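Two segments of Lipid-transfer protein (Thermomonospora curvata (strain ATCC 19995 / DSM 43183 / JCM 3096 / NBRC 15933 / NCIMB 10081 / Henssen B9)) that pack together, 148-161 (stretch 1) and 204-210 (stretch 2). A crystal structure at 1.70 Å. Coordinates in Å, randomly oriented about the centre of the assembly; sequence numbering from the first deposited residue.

Stretch 1 148-161: PAQWVAMFARRYMH
Stretch 2 (204-210) WIVEPLH

What backbone shapes meet here? Residues 148-161 form one continuous helix, with phi near -60° to -70° and psi near -30° to -50°, held by i to i+4 bonds such as Ala153 N to Ala149 O at 2.8 Å and Met160 N to Ala156 O at 2.9 Å. The partner is a tight corner. The chain turns at Ile205 (-98/-66) and Val206 (-144/116), runs through Glu207 (-57/136), takes a cis peptide bond into Pro208 (-97/28), and leaves as a strand at Leu209 (-102/124). Leu209 N to Val206 O at 2.7 Å and Ile205 N to Leu209 O at 3.1 Å close the turn; Val206 N to Leu209 O at 3.4 Å is weak.

How are the two pieces registered? The CA of Gln150 lies 6.0 Å from the CA of Val206, and the CA of Ala153 lies 6.1 Å from the CA of Pro208, so from Val206 to Pro208 the turn advances in the same sense as the helix, before Leu209 doubles back. Such close backbones suit the small side chains of Ala149, Ala153 and Ala156, which point toward the turn together with Met160; Trp151 and Met154 point away.

Which apolar contacts fill the interface? Val206 (chi1 46°, p) spreads over the first helical turn: its CG1 is 3.8 Å from Ala149 CB and its CG2 is 3.7 Å from Ala153 CB. Leu209 (m, p) reaches along the helix, with CD1 3.8 Å from Ala153 CB and 4.1 Å from Ala156 CB, while its CD2 is 4.3 Å from Val152 CG1 (chi1 t). Pro208, the residue most covered by the helix, has its ring puckered C-gamma endo. Its CD is 3.9 Å from Ala153 CB, its CG 3.7 Å from Ala156 CB, and its CB 3.4 Å from Met160 SD; the methionine is m, t, p. Together the stretches bury 398 Å².

Do polar groups join the stretches? No direct hydrogen bond crosses; the backbone bonds of both pieces lie within each stretch. Backbone oxygens instead lie against carbon: Ala149 O is 3.6 Å from Val206 CG1, and Glu207 O is 3.7 Å from Ala153 CB. One water makes a bridge, accepting from Gln150 NE2 at 3.1 Å and donating to Ile205 O at 3.0 Å. Gln150 (m, t, chi3 -10°) also packs its CG 3.8 Å from Val206 CG2, combining apolar contact with the water link.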

# COMPACT_ATOMS: atom_id res chain seq x y z
N PRO A 148 -0.64 17.24 12.32
CA PRO A 148 0.08 17.69 11.12
C PRO A 148 0.39 19.16 11.13
O PRO A 148 1.46 19.54 10.67
CB PRO A 148 -0.86 17.31 9.98
CG PRO A 148 -1.64 16.12 10.51
CD PRO A 148 -1.82 16.41 11.98
N ALA A 149 -0.51 19.99 11.64
CA ALA A 149 -0.21 21.42 11.72
C ALA A 149 1.04 21.66 12.55
O ALA A 149 1.88 22.50 12.19
CB ALA A 149 -1.38 22.18 12.31
N GLN A 150 1.16 20.96 13.68
CA GLN A 150 2.34 21.16 14.52
C GLN A 150 3.58 20.63 13.84
O GLN A 150 4.66 21.23 13.93
CB GLN A 150 2.13 20.45 15.85
CG GLN A 150 0.99 21.07 16.70
CD GLN A 150 0.49 20.15 17.78
OE1 GLN A 150 0.83 18.95 17.84
NE2 GLN A 150 -0.36 20.70 18.67
N TRP A 151 3.46 19.49 13.14
CA TRP A 151 4.62 18.95 12.45
C TRP A 151 5.13 19.94 11.41
O TRP A 151 6.35 20.10 11.26
CB TRP A 151 4.29 17.58 11.82
CG TRP A 151 3.90 16.58 12.81
CD1 TRP A 151 4.30 16.52 14.10
CD2 TRP A 151 2.95 15.50 12.63
NE1 TRP A 151 3.66 15.47 14.74
CE2 TRP A 151 2.85 14.83 13.85
CE3 TRP A 151 2.20 15.04 11.53
CZ2 TRP A 151 2.01 13.74 14.04
CZ3 TRP A 151 1.38 13.95 11.71
CH2 TRP A 151 1.28 13.32 12.96
N VAL A 152 4.22 20.61 10.69
CA VAL A 152 4.59 21.59 9.69
C VAL A 152 5.14 22.84 10.35
O VAL A 152 6.09 23.47 9.86
CB VAL A 152 3.38 21.92 8.78
CG1 VAL A 152 3.68 23.13 7.87
CG2 VAL A 152 3.00 20.70 7.91
N ALA A 153 4.54 23.23 11.48
CA ALA A 153 4.95 24.45 12.16
C ALA A 153 6.41 24.40 12.57
O ALA A 153 7.09 25.43 12.56
CB ALA A 153 4.07 24.68 13.36
N MET A 154 6.91 23.20 12.91
CA MET A 154 8.31 23.08 13.30
C MET A 154 9.25 23.48 12.17
O MET A 154 10.28 24.15 12.40
CB MET A 154 8.59 21.65 13.77
CG MET A 154 9.91 21.51 14.52
SD MET A 154 9.92 22.27 16.14
CE MET A 154 9.03 21.03 17.07
N PHE A 155 8.91 23.11 10.93
CA PHE A 155 9.67 23.56 9.77
C PHE A 155 9.49 25.05 9.53
O PHE A 155 10.45 25.78 9.25
CB PHE A 155 9.23 22.82 8.51
CG PHE A 155 9.52 21.34 8.53
CD1 PHE A 155 10.83 20.87 8.61
CD2 PHE A 155 8.49 20.42 8.40
CE1 PHE A 155 11.10 19.52 8.60
CE2 PHE A 155 8.76 19.05 8.36
CZ PHE A 155 10.07 18.62 8.46
N ALA A 156 8.24 25.51 9.56
CA ALA A 156 7.96 26.90 9.21
C ALA A 156 8.71 27.87 10.12
O ALA A 156 9.26 28.89 9.66
CB ALA A 156 6.45 27.14 9.29
N ARG A 157 8.78 27.57 11.42
CA ARG A 157 9.46 28.47 12.34
C ARG A 157 10.92 28.61 11.99
O ARG A 157 11.50 29.69 12.10
CB ARG A 157 9.32 27.98 13.78
CG ARG A 157 9.98 28.90 14.83
CD ARG A 157 9.27 30.27 14.93
NE ARG A 157 9.95 31.22 15.81
CZ ARG A 157 11.02 31.96 15.49
NH1 ARG A 157 11.57 31.88 14.27
NH2 ARG A 157 11.54 32.80 16.39
N ARG A 158 11.56 27.50 11.59
CA ARG A 158 12.97 27.56 11.21
C ARG A 158 13.16 28.29 9.89
O ARG A 158 14.15 29.01 9.70
CB ARG A 158 13.54 26.14 11.15
CG ARG A 158 15.06 26.12 10.88
CD ARG A 158 15.88 26.51 12.10
NE ARG A 158 17.28 26.75 11.72
CZ ARG A 158 18.27 26.93 12.58
NH1 ARG A 158 18.05 26.87 13.88
NH2 ARG A 158 19.50 27.16 12.12
N TYR A 159 12.22 28.12 8.96
CA TYR A 159 12.30 28.84 7.69
C TYR A 159 12.20 30.36 7.92
O TYR A 159 12.93 31.15 7.29
CB TYR A 159 11.20 28.34 6.75
CG TYR A 159 11.20 28.98 5.38
CD1 TYR A 159 10.57 30.19 5.17
CD2 TYR A 159 11.82 28.37 4.30
CE1 TYR A 159 10.57 30.79 3.92
CE2 TYR A 159 11.83 28.96 3.05
CZ TYR A 159 11.21 30.18 2.87
OH TYR A 159 11.17 30.82 1.64
N MET A 160 11.33 30.77 8.84
CA MET A 160 11.25 32.19 9.21
C MET A 160 12.56 32.67 9.78
O MET A 160 13.02 33.78 9.47
CB MET A 160 10.16 32.39 10.25
CG MET A 160 8.75 32.16 9.75
SD MET A 160 7.53 32.07 11.07
CE MET A 160 7.52 33.75 11.69
N HIS A 161 13.16 31.88 10.67
CA HIS A 161 14.44 32.24 11.27
C HIS A 161 15.52 32.44 10.22
O HIS A 161 16.27 33.42 10.24
CB HIS A 161 14.85 31.14 12.25
CG HIS A 161 16.24 31.29 12.77
ND1 HIS A 161 16.57 32.15 13.79
CD2 HIS A 161 17.39 30.67 12.42
CE1 HIS A 161 17.86 32.08 14.03
NE2 HIS A 161 18.39 31.18 13.21
N TRP A 204 -4.54 31.71 16.40
CA TRP A 204 -3.42 30.79 16.31
C TRP A 204 -3.91 29.37 16.49
O TRP A 204 -4.73 29.08 17.37
CB TRP A 204 -2.37 31.10 17.38
CG TRP A 204 -1.60 32.36 17.20
CD1 TRP A 204 -1.59 33.44 18.03
CD2 TRP A 204 -0.70 32.66 16.13
NE1 TRP A 204 -0.75 34.41 17.54
CE2 TRP A 204 -0.19 33.96 16.37
CE3 TRP A 204 -0.29 31.98 14.99
CZ2 TRP A 204 0.73 34.56 15.52
CZ3 TRP A 204 0.61 32.58 14.15
CH2 TRP A 204 1.11 33.86 14.42
N ILE A 205 -3.38 28.47 15.67
CA ILE A 205 -3.52 27.03 15.89
C ILE A 205 -2.23 26.59 16.58
O ILE A 205 -2.23 26.21 17.76
CB ILE A 205 -3.78 26.31 14.56
CG1 ILE A 205 -5.11 26.77 13.94
CG2 ILE A 205 -3.78 24.79 14.73
CD1 ILE A 205 -6.31 26.54 14.85
N VAL A 206 -1.12 26.67 15.87
CA VAL A 206 0.20 26.39 16.41
C VAL A 206 1.17 27.36 15.75
O VAL A 206 1.32 27.34 14.52
CB VAL A 206 0.63 24.93 16.18
CG1 VAL A 206 0.35 24.46 14.74
CG2 VAL A 206 2.10 24.72 16.53
N GLU A 207 1.78 28.24 16.55
CA GLU A 207 2.63 29.25 15.96
C GLU A 207 3.71 28.55 15.14
O GLU A 207 4.31 27.58 15.62
CB GLU A 207 3.29 30.13 17.02
CG GLU A 207 2.28 30.92 17.87
CD GLU A 207 2.96 31.86 18.86
OE1 GLU A 207 3.91 32.56 18.46
OE2 GLU A 207 2.57 31.88 20.03
N PRO A 208 4.01 29.03 13.92
CA PRO A 208 3.54 30.29 13.31
C PRO A 208 2.34 30.17 12.38
O PRO A 208 2.22 30.98 11.44
CB PRO A 208 4.77 30.73 12.52
CG PRO A 208 5.32 29.41 12.01
CD PRO A 208 5.15 28.47 13.17
N LEU A 209 1.48 29.18 12.59
CA LEU A 209 0.33 28.93 11.72
C LEU A 209 -0.95 29.46 12.35
O LEU A 209 -1.33 29.04 13.45
CB LEU A 209 0.18 27.44 11.42
CG LEU A 209 1.11 26.85 10.36
CD1 LEU A 209 2.56 27.00 10.72
CD2 LEU A 209 0.78 25.39 10.14
N HIS A 210 -1.65 30.32 11.61
CA HIS A 210 -3.00 30.75 11.92
C HIS A 210 -4.01 29.70 11.45
O HIS A 210 -3.71 28.84 10.62
CB HIS A 210 -3.31 32.07 11.19
CG HIS A 210 -2.51 33.25 11.66
ND1 HIS A 210 -3.01 34.15 12.58
CD2 HIS A 210 -1.29 33.71 11.31
CE1 HIS A 210 -2.11 35.10 12.79
NE2 HIS A 210 -1.05 34.84 12.05
O HOH W 1 -2.06 23.21 18.11